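MexT protein (PDB 6L33) activates transcription of the MexEF-OprN efflux pump in Pseudomonas aeruginosa as a LysR-type regulator, and is represented here by its regulatory domain. Local coordinates at the interface of chains A and B. Residues are numbered along the deposited sequence; one frame, centred on the assembly and turned at random. Chains: chain A/B, MexT protein.

The interface of chains A and B. Residues chain A 113, 129-132; chain B 9, 38, 40.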
# COMPACT_ATOMS: atom_id res chain seq x y z
N LEU A 113 4.00 -16.26 -6.12
CA LEU A 113 5.37 -16.10 -6.58
C LEU A 113 5.47 -16.01 -8.10
O LEU A 113 6.57 -16.08 -8.65
CB LEU A 113 6.24 -17.24 -6.05
CG LEU A 113 6.59 -17.13 -4.57
CD1 LEU A 113 7.35 -18.36 -4.10
CD2 LEU A 113 7.39 -15.86 -4.31
N LYS A 129 13.81 -16.31 -12.07
CA LYS A 129 13.81 -16.66 -10.65
C LYS A 129 13.29 -15.47 -9.86
O LYS A 129 13.94 -14.42 -9.81
CB LYS A 129 15.20 -17.07 -10.19
CG LYS A 129 15.28 -17.43 -8.71
CD LYS A 129 14.26 -18.49 -8.33
CE LYS A 129 14.22 -18.70 -6.82
NZ LYS A 129 13.15 -19.65 -6.41
N VAL A 130 12.12 -15.64 -9.24
CA VAL A 130 11.57 -14.64 -8.34
C VAL A 130 12.10 -14.94 -6.94
O VAL A 130 11.86 -16.02 -6.40
CB VAL A 130 10.03 -14.65 -8.36
CG1 VAL A 130 9.48 -13.87 -7.17
CG2 VAL A 130 9.51 -14.08 -9.67
N VAL A 131 12.82 -13.98 -6.35
CA VAL A 131 13.41 -14.18 -5.04
C VAL A 131 12.65 -13.47 -3.92
O VAL A 131 12.94 -13.72 -2.74
CB VAL A 131 14.89 -13.74 -5.01
CG1 VAL A 131 15.74 -14.65 -5.88
CG2 VAL A 131 15.03 -12.29 -5.45
N LEU A 132 11.68 -12.62 -4.25
CA LEU A 132 11.03 -11.78 -3.26
C LEU A 132 9.69 -11.30 -3.79
O LEU A 132 9.56 -11.01 -4.98
CB LEU A 132 11.92 -10.58 -2.90
CG LEU A 132 11.24 -9.35 -2.30
CD1 LEU A 132 10.96 -9.57 -0.83
CD2 LEU A 132 12.08 -8.10 -2.52
N VAL B 9 9.78 -21.30 1.50
CA VAL B 9 9.15 -20.01 1.27
C VAL B 9 8.53 -19.55 2.57
O VAL B 9 7.83 -20.33 3.24
CB VAL B 9 8.10 -20.09 0.15
CG1 VAL B 9 7.44 -18.73 -0.05
CG2 VAL B 9 8.74 -20.57 -1.15
N VAL B 38 12.82 -17.94 -0.00
CA VAL B 38 12.03 -16.93 -0.70
C VAL B 38 11.08 -16.30 0.30
O VAL B 38 10.40 -17.00 1.05
CB VAL B 38 11.27 -17.54 -1.89
CG1 VAL B 38 10.50 -16.47 -2.63
CG2 VAL B 38 12.23 -18.26 -2.82
N VAL B 40 7.80 -13.86 1.02
CA VAL B 40 6.57 -13.24 0.54
C VAL B 40 6.05 -12.34 1.64
O VAL B 40 5.81 -12.80 2.77
CB VAL B 40 5.52 -14.29 0.14
CG1 VAL B 40 4.21 -13.61 -0.25
CG2 VAL B 40 6.03 -15.15 -1.00
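Loop residue A:Leu113 and strand 129-134 of chain A meet strands 9-14 and 38-43 of chain B in part of a two-fold symmetric interface between LysR-type regulatory domains; a twin contact arises with the chains exchanged. Pairing of such domains is common in this family, although the coordinates alone do not prove that this dimer forms in the cell. A:Leu113 brings both branches against three valines, B:Val9, B:Val38 and B:Val40. Its CD2 methyl touches two of them, lying 3.6 Å from CG1 of B:Val38 and equally 3.6 Å from CG2 of B:Val40, and the leucine crosses both side chains at a slant. The CD1 methyl instead meets B:Val9 tip to tip, 3.9 Å from its CG2. With CG turned opposite the carbonyl carbon (chi1 -75°) and CD1 extended away from CA (chi2 175°) to reach B:Val9, CD2 is the branch turned toward B:Val38 and B:Val40, and the leucine fork can engage both strands. B:Val38 has 68 Å² of its surface hidden by chain A, against 48 Å² for A:Leu113, consistent with its contacts on two sides. Its CG1 also lies 3.7 Å from the carbonyl O of A:Val131, a van der Waals approach. The other branch faces A:Lys129, whose chain bends at chi2 (54°) and ends with its side-chain amine nitrogen NZ 4.0 Å from CG2 of B:Val38.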